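Local coordinates for phenylacetate-coenzyme A ligase (Bacteroides vulgatus, PDB 3LAX), which is a ligase of the AMP-binding enzyme family, represented here by its small alpha/beta C-terminal domain, at residues Asp4-Ile7 with Val12-Phe15; Thr21-Leu24 with Glu28-Ser31. All coordinates share one frame; numbering follows the deposited sequence. Where two conformers were deposited one is given.

Interaction 1: residues Asp4-Ile7 with Val12-Phe15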
ATOM      1  N   ASP A   4       2.211   3.763 -12.601  1.00 31.99           N
ATOM      2  CA  ASP A   4       3.357   3.760 -13.512  0.50 32.15           C
ATOM      3  C   ASP A   4       4.273   4.953 -13.273  1.00 32.37           C
ATOM      4  O   ASP A   4       5.414   4.987 -13.747  1.00 30.23           O
ATOM      5  CB  ASP A   4       2.881   3.799 -14.969  0.50 32.39           C
ATOM      6  CG  ASP A   4       2.220   2.505 -15.407  0.50 32.81           C
ATOM      7  OD1 ASP A   4       2.210   1.545 -14.614  0.50 33.29           O
ATOM      8  OD2 ASP A   4       1.714   2.451 -16.546  0.50 33.44           O
ATOM      9  N   ASP A   5       3.754   5.957 -12.570  1.00 27.99           N
ATOM     10  CA  ASP A   5       4.540   7.163 -12.332  1.00 27.01           C
ATOM     11  C   ASP A   5       5.420   7.022 -11.100  1.00 25.15           C
ATOM     12  O   ASP A   5       4.931   6.822  -9.994  1.00 26.10           O
ATOM     13  CB  ASP A   5       3.638   8.382 -12.203  1.00 28.92           C
ATOM     14  CG  ASP A   5       2.835   8.636 -13.456  1.00 31.31           C
ATOM     15  OD1 ASP A   5       3.450   8.845 -14.526  1.00 32.31           O
ATOM     16  OD2 ASP A   5       1.591   8.625 -13.372  1.00 33.75           O
HETATM   17  N   MSE A   6       6.728   7.121 -11.317  1.00 25.50           N
HETATM   18  CA  MSE A   6       7.712   7.032 -10.258  1.00 25.39           C
HETATM   19  C   MSE A   6       7.405   8.069  -9.188  1.00 25.17           C
HETATM   20  O   MSE A   6       7.052   9.212  -9.495  1.00 26.72           O
HETATM   21  CB  MSE A   6       9.097   7.298 -10.854  1.00 29.81           C
HETATM   22  CG  MSE A   6      10.271   6.929  -9.980  1.00 31.56           C
HETATM   23 SE   MSE A   6      11.931   7.503 -10.810  0.65 34.58          SE
HETATM   24  CE  MSE A   6      11.696   9.427 -10.602  1.00 36.43           C
ATOM     25  N   ILE A   7       7.522   7.671  -7.928  1.00 25.07           N
ATOM     26  CA  ILE A   7       7.401   8.631  -6.853  1.00 25.11           C
ATOM     27  C   ILE A   7       8.718   8.720  -6.113  1.00 24.35           C
ATOM     28  O   ILE A   7       9.596   7.872  -6.266  1.00 25.21           O
ATOM     29  CB  ILE A   7       6.267   8.272  -5.890  1.00 26.93           C
ATOM     30  CG1 ILE A   7       6.559   6.951  -5.189  1.00 25.92           C
ATOM     31  CG2 ILE A   7       4.958   8.178  -6.647  1.00 27.43           C
ATOM     32  CD1 ILE A   7       5.501   6.534  -4.189  1.00 28.90           C
ATOM     33  N   VAL A  12      14.127   8.482  -1.763  1.00 25.13           N
ATOM     34  CA  VAL A  12      14.120   7.159  -2.381  1.00 21.87           C
ATOM     35  C   VAL A  12      13.119   7.082  -3.532  1.00 19.84           C
ATOM     36  O   VAL A  12      11.920   7.311  -3.342  1.00 20.84           O
ATOM     37  CB  VAL A  12      13.791   6.051  -1.343  1.00 20.47           C
ATOM     38  CG1 VAL A  12      13.793   4.675  -2.000  1.00 21.19           C
ATOM     39  CG2 VAL A  12      14.767   6.101  -0.163  1.00 23.44           C
ATOM     40  N   ASN A  13      13.607   6.761  -4.727  1.00 20.53           N
ATOM     41  CA  ASN A  13      12.732   6.590  -5.876  1.00 23.05           C
ATOM     42  C   ASN A  13      12.027   5.251  -5.777  1.00 22.22           C
ATOM     43  O   ASN A  13      12.666   4.221  -5.574  1.00 22.69           O
ATOM     44  CB  ASN A  13      13.521   6.646  -7.190  1.00 26.16           C
ATOM     45  CG  ASN A  13      14.042   8.025  -7.500  1.00 30.74           C
ATOM     46  OD1 ASN A  13      14.033   8.455  -8.653  1.00 38.95           O
ATOM     47  ND2 ASN A  13      14.498   8.731  -6.476  1.00 34.34           N
ATOM     48  N   ILE A  14      10.712   5.269  -5.938  1.00 20.01           N
ATOM     49  CA  ILE A  14       9.894   4.068  -5.825  0.50 18.41           C
ATOM     50  C   ILE A  14       8.916   3.971  -6.987  1.00 20.77           C
ATOM     51  O   ILE A  14       8.243   4.948  -7.312  1.00 23.16           O
ATOM     52  CB  ILE A  14       9.089   4.093  -4.511  0.50 14.62           C
ATOM     53  CG1 ILE A  14      10.035   4.058  -3.310  0.50 12.56           C
ATOM     54  CG2 ILE A  14       8.099   2.932  -4.444  0.50 15.40           C
ATOM     55  CD1 ILE A  14       9.345   4.338  -2.001  0.50 12.36           C
ATOM     56  N   PHE A  15       8.832   2.800  -7.604  1.00 20.96           N
ATOM     57  CA  PHE A  15       7.855   2.564  -8.651  1.00 21.22           C
ATOM     58  C   PHE A  15       6.667   1.834  -8.050  1.00 20.78           C
ATOM     59  O   PHE A  15       6.796   0.697  -7.616  1.00 21.76           O
ATOM     60  CB  PHE A  15       8.468   1.750  -9.789  1.00 25.81           C
ATOM     61  CG  PHE A  15       9.501   2.490 -10.557  1.00 27.28           C
ATOM     62  CD1 PHE A  15       9.143   3.277 -11.641  1.00 27.85           C
ATOM     63  CD2 PHE A  15      10.831   2.423 -10.186  1.00 27.82           C
ATOM     64  CE1 PHE A  15      10.098   3.973 -12.355  1.00 26.96           C
ATOM     65  CE2 PHE A  15      11.795   3.118 -10.892  1.00 27.33           C
ATOM     66  CZ  PHE A  15      11.425   3.895 -11.977  1.00 28.61           C
TER
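Two torsions place the side chain of M6, a selenomethionine, against F15 and N13. CG stands across CB from the backbone N (chi1 -166°), which carries the chain over the phenyl ring, and a bend at the last torsion (chi3 70°) then turns the methyl group toward N13. Of the ring contacts, that of CG is the most nearly face-on: M6 CG lies 4.0 Å from the centroid of the F15 ring, displaced toward the rim, a CH-pi contact. M6 CB touches the ring atom F15 CE1 at 3.8 Å, while SE hangs obliquely beside the same ring, 4.6 Å from the F15 centroid, in a Met-aromatic contact. On its other flank M6 SE comes within 3.2 Å of N13 OD1, so SE lies between ring and amide, with the M6 CE methyl against the same amide oxygen.

Beneath this cluster the backbones are held by the two reciprocal bonds of an antiparallel hydrogen-bonded pair. The almost straight bond from I7 N to I14 O (2.9 Å, 173° at the hydrogen) meets its carbonyl nearly end-on. Its counterpart, from I14 N to I7 O at 2.9 Å, arrives somewhat tilted from the carbonyl plane, and I7 O also receives the CA-H of N13 at 3.4 Å. The side chains of the pair share one face of the ladder, turned from the M6 cluster, with I7 CG1 resting 3.9 Å from I14 CB.

The result is a small surface beta-hairpin of strands 7-9 and 12-14. I7 and I14 both rest on M46 of strand 43-52, I14 also reaches V80 in the loop after helix 60-78, and F15 leads directly into helix 16-24.

Interaction 2: residues Thr21-Leu24 with Glu28-Ser31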
ATOM      1  N   THR A  21       2.628  -5.462  -7.720  1.00 18.00           N
ATOM      2  CA  THR A  21       3.035  -6.825  -8.049  1.00 19.74           C
ATOM      3  C   THR A  21       3.106  -7.717  -6.812  1.00 18.23           C
ATOM      4  O   THR A  21       2.655  -8.875  -6.826  1.00 21.07           O
ATOM      5  CB  THR A  21       4.386  -6.806  -8.761  1.00 22.24           C
ATOM      6  OG1 THR A  21       4.236  -6.092  -9.990  1.00 22.83           O
ATOM      7  CG2 THR A  21       4.861  -8.222  -9.053  1.00 24.41           C
ATOM      8  N   ILE A  22       3.677  -7.180  -5.743  1.00 17.54           N
ATOM      9  CA  ILE A  22       3.762  -7.914  -4.490  0.50 16.94           C
ATOM     10  C   ILE A  22       2.378  -8.202  -3.903  1.00 18.03           C
ATOM     11  O   ILE A  22       2.094  -9.337  -3.505  1.00 18.50           O
ATOM     12  CB  ILE A  22       4.657  -7.177  -3.480  0.50 15.96           C
ATOM     13  CG1 ILE A  22       6.126  -7.415  -3.841  0.50 16.49           C
ATOM     14  CG2 ILE A  22       4.371  -7.640  -2.062  0.50 17.10           C
ATOM     15  CD1 ILE A  22       7.088  -6.424  -3.244  0.50 15.92           C
ATOM     16  N   LEU A  23       1.510  -7.190  -3.870  1.00 16.88           N
ATOM     17  CA  LEU A  23       0.157  -7.361  -3.330  1.00 17.59           C
ATOM     18  C   LEU A  23      -0.648  -8.401  -4.096  1.00 18.29           C
ATOM     19  O   LEU A  23      -1.440  -9.153  -3.502  1.00 19.28           O
ATOM     20  CB  LEU A  23      -0.595  -6.032  -3.334  1.00 16.51           C
ATOM     21  CG  LEU A  23      -0.004  -4.917  -2.470  1.00 15.64           C
ATOM     22  CD1 LEU A  23      -0.835  -3.653  -2.600  1.00 18.12           C
ATOM     23  CD2 LEU A  23       0.107  -5.375  -1.003  1.00 17.60           C
ATOM     24  N   LEU A  24      -0.478  -8.439  -5.413  1.00 19.98           N
ATOM     25  CA  LEU A  24      -1.287  -9.330  -6.244  1.00 22.44           C
ATOM     26  C   LEU A  24      -1.095 -10.806  -5.939  1.00 24.37           C
ATOM     27  O   LEU A  24      -1.975 -11.618  -6.223  1.00 27.28           O
ATOM     28  CB  LEU A  24      -0.993  -9.105  -7.718  1.00 24.40           C
ATOM     29  CG  LEU A  24      -1.826  -8.067  -8.444  1.00 27.92           C
ATOM     30  CD1 LEU A  24      -1.224  -7.847  -9.823  1.00 27.82           C
ATOM     31  CD2 LEU A  24      -3.298  -8.498  -8.533  1.00 28.15           C
ATOM     32  N   GLU A  28      -5.236 -13.707  -0.059  1.00 18.47           N
ATOM     33  CA  GLU A  28      -6.061 -13.065   0.955  1.00 18.16           C
ATOM     34  C   GLU A  28      -6.479 -11.656   0.570  1.00 16.13           C
ATOM     35  O   GLU A  28      -7.309 -11.064   1.248  1.00 16.75           O
ATOM     36  CB  GLU A  28      -5.305 -12.985   2.283  1.00 20.17           C
ATOM     37  CG  GLU A  28      -4.877 -14.333   2.845  1.00 23.97           C
ATOM     38  CD  GLU A  28      -3.457 -14.751   2.445  1.00 27.77           C
ATOM     39  OE1 GLU A  28      -2.913 -14.268   1.413  1.00 25.32           O
ATOM     40  OE2 GLU A  28      -2.891 -15.585   3.186  1.00 30.64           O
ATOM     41  N   LEU A  29      -5.871 -11.102  -0.478  1.00 15.31           N
ATOM     42  CA  LEU A  29      -6.112  -9.710  -0.848  1.00 14.05           C
ATOM     43  C   LEU A  29      -6.895  -9.572  -2.148  1.00 14.59           C
ATOM     44  O   LEU A  29      -6.800 -10.417  -3.038  1.00 18.35           O
ATOM     45  CB  LEU A  29      -4.782  -8.956  -1.009  1.00 14.86           C
ATOM     46  CG  LEU A  29      -3.835  -8.936   0.188  1.00 15.78           C
ATOM     47  CD1 LEU A  29      -2.543  -8.171  -0.184  1.00 16.87           C
ATOM     48  CD2 LEU A  29      -4.496  -8.312   1.413  1.00 16.65           C
ATOM     49  N   GLY A  30      -7.651  -8.484  -2.270  1.00 15.95           N
ATOM     50  CA  GLY A  30      -8.224  -8.104  -3.554  1.00 17.13           C
ATOM     51  C   GLY A  30      -7.183  -7.356  -4.378  1.00 17.93           C
ATOM     52  O   GLY A  30      -6.068  -7.124  -3.912  1.00 21.12           O
ATOM     53  N   SER A  31      -7.547  -6.951  -5.586  1.00 14.98           N
ATOM     54  CA  SER A  31      -6.597  -6.272  -6.467  1.00 15.24           C
ATOM     55  C   SER A  31      -6.551  -4.767  -6.247  1.00 15.39           C
ATOM     56  O   SER A  31      -5.686  -4.094  -6.787  1.00 19.52           O
ATOM     57  CB  SER A  31      -6.963  -6.526  -7.925  1.00 16.17           C
ATOM     58  OG  SER A  31      -8.162  -5.850  -8.245  1.00 18.29           O
TER
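L23 and L29 illustrate how a helix and the short strand that follows it can be joined by apolar side-chain packing: helix 16-24 packs against strand 29-30 in the alpha/beta C-terminal domain of the AMP-binding enzyme family. Both leucines adopt much the same conformation. In each, CG lies across CB from the carbonyl carbon and beside the backbone N (chi1 -62° in L23, -57° in L29), and with chi2 near 180° CD1 is the extended branch while CD2 stands off to the side. The two side chains approach at an angle rather than running alongside each other, and they meet through one methyl apiece: L23 offers its lateral CD2 and L29 its extended CD1, 3.9 Å apart.

L29 does more of the reaching. Its CB points at the helix, whereas the CB bond of L23 passes to one side of the strand, and the two CA atoms remain 7.1 Å from each other. Both residues are buried. L23 also packs on V48 and I70, and L29 on V50, so the pair belongs to the apolar layer shared with strand 43-52 and helix 60-78.

At the solvent-exposed margin, L24 adds a looser van der Waals contact. Its CB is directed away from the strand, but the branch ending in CD2 turns back to S31 CB at 4.2 Å, near the corner where the chain leaves strand 29-30. Backbone hydrogen bonds between E28 and S53 and between G30 and E51 tie the strand side in place. Back at the leucine pair, the CD1 methyl of L29 also lies 3.6 Å from the backbone oxygen L23 O.

In the fold
The two contacts follow in series along the chain: interaction 1 pairs the open end of the hairpin of strands 7-9 and 12-14, helix 16-24 begins immediately afterwards, and interaction 2 packs the far part of that helix on strand 29-30. Their centres are 19 Å apart and their nearest atoms about 7 Å, so they do not touch. What they share is strand 43-52, against which residues of both contacts lie. One works at the surface by backbone pairing and a Met-aromatic contact, the other in a partly buried place by methyl packing. Both thus pack on the same strand, at separate points along it.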